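Local coordinates for protein copper-containing nitrite reductase (Thermus scotoductus, PDB 6HBE) that probably reduces nitrite to nitric oxide with electrons from cytochrome c, working as a copper-dependent homotrimer, at residues C[24-29]-C[51-56]; C[347-352]-C[361-366]. All coordinates share one frame; numbering follows the deposited sequence.

Interaction 1. Residues C[24-29]-C[51-56]; sequences FTLEAR and PGPMLV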
loop_
_atom_site.group_PDB
_atom_site.type_symbol
_atom_site.label_atom_id
_atom_site.label_comp_id
_atom_site.label_asym_id
_atom_site.label_seq_id
_atom_site.Cartn_x
_atom_site.Cartn_y
_atom_site.Cartn_z
ATOM N N PHE C 24 22.301 -12.704 -26.303
ATOM C CA PHE C 24 21.106 -11.889 -26.340
ATOM C C PHE C 24 21.461 -10.422 -26.515
ATOM O O PHE C 24 22.425 -9.934 -25.902
ATOM C CB PHE C 24 20.283 -12.056 -25.036
ATOM C CG PHE C 24 19.889 -13.485 -24.726
ATOM C CD1 PHE C 24 18.833 -14.099 -25.394
ATOM C CD2 PHE C 24 20.595 -14.222 -23.786
ATOM C CE1 PHE C 24 18.465 -15.406 -25.100
ATOM C CE2 PHE C 24 20.244 -15.533 -23.483
ATOM C CZ PHE C 24 19.175 -16.132 -24.144
ATOM N N THR C 25 20.645 -9.709 -27.297
ATOM C CA THR C 25 20.830 -8.288 -27.535
ATOM C C THR C 25 19.651 -7.480 -26.977
ATOM O O THR C 25 18.501 -7.743 -27.316
ATOM C CB THR C 25 21.043 -7.970 -29.024
ATOM O OG1 THR C 25 22.169 -8.721 -29.506
ATOM C CG2 THR C 25 21.353 -6.474 -29.204
ATOM N N LEU C 26 19.943 -6.555 -26.054
ATOM C CA LEU C 26 18.943 -5.611 -25.546
ATOM C C LEU C 26 19.226 -4.187 -26.015
ATOM O O LEU C 26 20.367 -3.705 -25.879
ATOM C CB LEU C 26 18.897 -5.663 -24.003
ATOM C CG LEU C 26 18.504 -7.009 -23.391
ATOM C CD1 LEU C 26 18.664 -7.001 -21.885
ATOM C CD2 LEU C 26 17.067 -7.387 -23.765
ATOM N N GLU C 27 18.192 -3.498 -26.500
ATOM C CA GLU C 27 18.296 -2.168 -27.035
ATOM C C GLU C 27 17.431 -1.159 -26.260
ATOM O O GLU C 27 16.198 -1.149 -26.385
ATOM C CB GLU C 27 17.913 -2.165 -28.526
ATOM C CG GLU C 27 18.787 -3.100 -29.367
ATOM C CD GLU C 27 18.607 -2.909 -30.870
ATOM O OE1 GLU C 27 17.491 -2.545 -31.299
ATOM O OE2 GLU C 27 19.587 -3.128 -31.619
ATOM N N ALA C 28 18.083 -0.300 -25.473
ATOM C CA ALA C 28 17.372 0.719 -24.698
ATOM C C ALA C 28 16.836 1.837 -25.586
ATOM O O ALA C 28 17.581 2.398 -26.421
ATOM C CB ALA C 28 18.270 1.292 -23.588
ATOM N N ARG C 29 15.556 2.171 -25.403
ATOM C CA ARG C 29 14.879 3.227 -26.183
ATOM C C ARG C 29 13.708 3.901 -25.474
ATOM O O ARG C 29 13.274 3.450 -24.425
ATOM C CB ARG C 29 14.409 2.679 -27.517
ATOM C CG ARG C 29 13.771 1.321 -27.445
ATOM C CD ARG C 29 13.908 0.628 -28.782
ATOM N NE ARG C 29 13.270 1.421 -29.813
ATOM C CZ ARG C 29 13.156 1.057 -31.085
ATOM N NH1 ARG C 29 13.622 -0.122 -31.517
ATOM N NH2 ARG C 29 12.543 1.887 -31.924
ATOM N N PRO C 51 6.400 -5.712 -20.984
ATOM C CA PRO C 51 7.786 -6.112 -20.678
ATOM C C PRO C 51 8.636 -6.413 -21.903
ATOM O O PRO C 51 8.108 -6.712 -22.999
ATOM C CB PRO C 51 7.617 -7.386 -19.859
ATOM C CG PRO C 51 6.229 -7.869 -20.115
ATOM C CD PRO C 51 5.415 -6.635 -20.402
ATOM N N GLY C 52 9.951 -6.323 -21.716
ATOM C CA GLY C 52 10.897 -6.514 -22.801
ATOM C C GLY C 52 11.085 -7.974 -23.245
ATOM O O GLY C 52 10.362 -8.861 -22.781
ATOM N N PRO C 53 12.046 -8.225 -24.144
ATOM C CA PRO C 53 12.361 -9.570 -24.613
ATOM C C PRO C 53 12.562 -10.560 -23.484
ATOM O O PRO C 53 13.239 -10.239 -22.528
ATOM C CB PRO C 53 13.692 -9.362 -25.376
ATOM C CG PRO C 53 13.543 -7.989 -25.917
ATOM C CD PRO C 53 12.961 -7.234 -24.748
ATOM N N MET C 54 11.953 -11.724 -23.589
ATOM C CA MET C 54 12.109 -12.786 -22.599
ATOM C C MET C 54 13.280 -13.653 -22.986
ATOM O O MET C 54 13.319 -14.140 -24.127
ATOM C CB MET C 54 10.824 -13.642 -22.517
ATOM C CG MET C 54 10.919 -14.771 -21.489
ATOM S SD MET C 54 9.439 -15.826 -21.409
ATOM C CE MET C 54 9.675 -16.860 -22.859
ATOM N N LEU C 55 14.210 -13.880 -22.044
ATOM C CA LEU C 55 15.410 -14.697 -22.258
ATOM C C LEU C 55 15.294 -15.994 -21.506
ATOM O O LEU C 55 14.908 -15.989 -20.336
ATOM C CB LEU C 55 16.659 -13.938 -21.777
ATOM C CG LEU C 55 16.693 -12.426 -22.007
ATOM C CD1 LEU C 55 17.993 -11.818 -21.451
ATOM C CD2 LEU C 55 16.499 -12.045 -23.466
ATOM N N VAL C 56 15.585 -17.124 -22.159
ATOM C CA VAL C 56 15.535 -18.432 -21.512
ATOM C C VAL C 56 16.839 -19.175 -21.787
ATOM O O VAL C 56 17.232 -19.327 -22.950
ATOM C CB VAL C 56 14.354 -19.288 -22.036
ATOM C CG1 VAL C 56 14.340 -20.659 -21.369
ATOM C CG2 VAL C 56 13.033 -18.565 -21.815
#
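Phe-24 faces Leu-55 and Leu-26 faces Pro-53 with the backbones running antiparallel, the CA atoms of Phe-24 and Leu-55 lying 7.5 Å apart, a spacing filled mainly by side chains. The two segments belong to opposite sheets of a cupredoxin β-sandwich: 24-29 is part of the long strand 21-36, bonded through its backbone to strand 62-69, whereas 51-56 is a loop that runs into strand 55-58, at the margin of the sheet that also holds strands 131-137 and 109-114. Leu-55 packs over one face of the Phe-24 ring. Its CB sits over the centre of that face in a CH-pi contact, 4.0 Å from the centroid and 9° off the ring normal, and its CD2 lies near the CB end of the phenylalanine, 3.7 Å from Phe-24 CD1. The two side chains slide past one another in opposite directions. With CG opposite the carbonyl carbon (chi1 -57°), the phenyl group of Phe-24 is placed beside its own backbone N, where its face meets Leu-55 CB. An alanine at Phe-24 would remove this ring and is likely to open a gap over Leu-55, with CB and CD2 losing their apolar cover. Further along, Leu-26 offers only its CD2 branch to the pyrrolidine ring of Pro-53, whose carbonyl oxygen is hydrogen-bonded to Tyr-113. Val-56 contributes backbone rather than side chain: its O, which accepts a hydrogen bond from Arg-22, lies 3.9 Å from Phe-24 CZ, at the ring edge and near the ring plane.

Interaction 2. Residues C[347-352]-C[361-366]; sequences LPVTVQ and KVLEIP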
loop_
_atom_site.group_PDB
_atom_site.type_symbol
_atom_site.label_atom_id
_atom_site.label_comp_id
_atom_site.label_asym_id
_atom_site.label_seq_id
_atom_site.Cartn_x
_atom_site.Cartn_y
_atom_site.Cartn_z
ATOM N N LEU C 347 -0.064 33.006 0.381
ATOM C CA LEU C 347 0.664 31.730 0.437
ATOM C C LEU C 347 1.172 31.423 -0.969
ATOM O O LEU C 347 0.435 31.594 -1.933
ATOM C CB LEU C 347 -0.253 30.604 0.952
ATOM C CG LEU C 347 -0.566 30.611 2.452
ATOM C CD1 LEU C 347 -1.639 29.565 2.761
ATOM C CD2 LEU C 347 0.696 30.363 3.273
ATOM N N PRO C 348 2.421 30.960 -1.105
ATOM C CA PRO C 348 2.877 30.577 -2.447
ATOM C C PRO C 348 2.124 29.339 -2.990
ATOM O O PRO C 348 1.511 28.599 -2.215
ATOM C CB PRO C 348 4.342 30.255 -2.234
ATOM C CG PRO C 348 4.422 29.788 -0.837
ATOM C CD PRO C 348 3.377 30.539 -0.068
ATOM N N VAL C 349 2.132 29.173 -4.308
ATOM C CA VAL C 349 1.524 28.025 -4.976
ATOM C C VAL C 349 2.666 27.050 -5.269
ATOM O O VAL C 349 3.663 27.411 -5.884
ATOM C CB VAL C 349 0.760 28.477 -6.231
ATOM C CG1 VAL C 349 0.176 27.292 -6.990
ATOM C CG2 VAL C 349 -0.359 29.455 -5.848
ATOM N N THR C 350 2.539 25.815 -4.779
ATOM C CA THR C 350 3.627 24.831 -4.870
ATOM C C THR C 350 3.645 24.046 -6.200
ATOM O O THR C 350 2.618 23.512 -6.639
ATOM C CB THR C 350 3.548 23.842 -3.690
ATOM O OG1 THR C 350 3.654 24.559 -2.452
ATOM C CG2 THR C 350 4.680 22.844 -3.724
ATOM N N VAL C 351 4.820 23.953 -6.821
ATOM C CA VAL C 351 5.060 22.952 -7.853
ATOM C C VAL C 351 6.149 22.014 -7.361
ATOM O O VAL C 351 7.269 22.448 -7.096
ATOM C CB VAL C 351 5.441 23.572 -9.215
ATOM C CG1 VAL C 351 5.753 22.483 -10.250
ATOM C CG2 VAL C 351 4.295 24.442 -9.710
ATOM N N GLN C 352 5.803 20.726 -7.221
ATOM C CA GLN C 352 6.781 19.717 -6.789
ATOM C C GLN C 352 7.521 19.115 -7.962
ATOM O O GLN C 352 6.912 18.796 -8.980
ATOM C CB GLN C 352 6.076 18.574 -6.039
ATOM C CG GLN C 352 5.331 18.983 -4.797
ATOM C CD GLN C 352 4.740 17.787 -4.047
ATOM O OE1 GLN C 352 4.381 16.784 -4.653
ATOM N NE2 GLN C 352 4.649 17.895 -2.741
ATOM N N LYS C 361 1.156 18.930 -13.337
ATOM C CA LYS C 361 1.717 19.027 -14.690
ATOM C C LYS C 361 1.415 20.379 -15.393
ATOM O O LYS C 361 2.279 20.927 -16.097
ATOM C CB LYS C 361 1.223 17.878 -15.583
ATOM C CG LYS C 361 1.748 16.491 -15.188
ATOM C CD LYS C 361 1.074 15.374 -15.985
ATOM C CE LYS C 361 1.550 13.955 -15.600
ATOM N NZ LYS C 361 3.032 13.790 -15.653
ATOM N N VAL C 362 0.200 20.871 -15.193
ATOM C CA VAL C 362 -0.279 22.141 -15.768
ATOM C C VAL C 362 -0.863 22.998 -14.651
ATOM O O VAL C 362 -1.784 22.571 -13.942
ATOM C CB VAL C 362 -1.375 21.912 -16.827
ATOM C CG1 VAL C 362 -1.808 23.238 -17.480
ATOM C CG2 VAL C 362 -0.940 20.919 -17.861
ATOM N N LEU C 363 -0.343 24.224 -14.510
ATOM C CA LEU C 363 -0.767 25.152 -13.460
ATOM C C LEU C 363 -1.227 26.470 -14.124
ATOM O O LEU C 363 -0.499 27.018 -14.972
ATOM C CB LEU C 363 0.406 25.399 -12.518
ATOM C CG LEU C 363 0.211 26.320 -11.314
ATOM C CD1 LEU C 363 -0.787 25.776 -10.295
ATOM C CD2 LEU C 363 1.540 26.578 -10.644
ATOM N N GLU C 364 -2.411 26.934 -13.738
ATOM C CA GLU C 364 -3.014 28.199 -14.208
ATOM C C GLU C 364 -3.238 29.125 -12.996
ATOM O O GLU C 364 -4.059 28.834 -12.127
ATOM C CB GLU C 364 -4.300 27.945 -14.980
ATOM C CG GLU C 364 -4.085 27.043 -16.193
ATOM C CD GLU C 364 -5.312 26.789 -17.032
ATOM O OE1 GLU C 364 -6.449 26.843 -16.510
ATOM O OE2 GLU C 364 -5.144 26.480 -18.236
ATOM N N ILE C 365 -2.472 30.226 -12.945
ATOM C CA ILE C 365 -2.460 31.173 -11.815
ATOM C C ILE C 365 -2.825 32.598 -12.283
ATOM O O ILE C 365 -2.539 32.955 -13.438
ATOM C CB ILE C 365 -1.092 31.236 -11.101
ATOM C CG1 ILE C 365 0.057 31.342 -12.108
ATOM C CG2 ILE C 365 -0.872 30.000 -10.228
ATOM C CD1 ILE C 365 1.376 31.704 -11.483
ATOM N N PRO C 366 -3.464 33.396 -11.404
ATOM C CA PRO C 366 -3.707 34.830 -11.727
ATOM C C PRO C 366 -2.450 35.684 -11.549
ATOM O O PRO C 366 -1.586 35.358 -10.721
ATOM C CB PRO C 366 -4.774 35.244 -10.711
ATOM C CG PRO C 366 -4.516 34.347 -9.523
ATOM C CD PRO C 366 -4.036 33.029 -10.093
#
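Val-349 and Val-351 face Leu-363 and Ile-365 from two strands that run nearly antiparallel, 165° between their directions, with axes 9.6 Å apart at closest approach. The contact between them is wholly apolar. Leu-363 is its hub, since its two methyl groups divide the work. CD1 rests 3.8 Å from Val-349 CG1, while CD2 meets Val-351 CG2 at 3.6 Å and also comes within 4.0 Å of Val-349 CG1. The leucine therefore fits between the two valines and meets each of them at an oblique angle. Its CG stands opposite the backbone N (chi1 -179°), which carries the forked end across to the facing strand. The valines share the same rotamer but use different branches, CG1 in Val-349 and CG2 in Val-351, so that each turns a methyl toward the leucine between them. Ile-365, two residues further along the strand, adds a looser touch, its CG2 lying 4.3 Å from Val-349 CG1.

Backbone hydrogen bonds tie Val-349 and Val-351 to strand 370-375, whereas 362-366 lies between strands 324-326 and 435-443 in the other sheet. On that second strand Glu-364 forms salt bridges with Arg-326 and Arg-439, one through each carboxylate oxygen. Beside the contact, Leu-347 packs on Arg-326 of a second subunit.

Apolar side chains from facing strands of two sheets, interleaved in this way, form the interior of the β-sandwich of a cupredoxin, here the plastocyanin/azurin-like domain whose copper is held by His-390, Cys-428, His-431 and Met-434.

Overall arrangement
Interaction 1 precedes interaction 2 along the chain, and the two occupy separate cupredoxin domains on opposite sides of the chain's centre. Their centres lie 40 Å apart and their nearest atoms about 17 Å, so they do not touch and share no sheet. In each, strands of two facing sheets are joined by apolar side chains: 21-36 with 55-58 in the first domain, 349-353 with 362-366 in the last. Each contact also lies near a bound copper, with Leu-26 about 11 Å and Val-351 about 12 Å away, measured from the side chains. The same sandwich architecture thus frames copper at both ends of this three-domain chain.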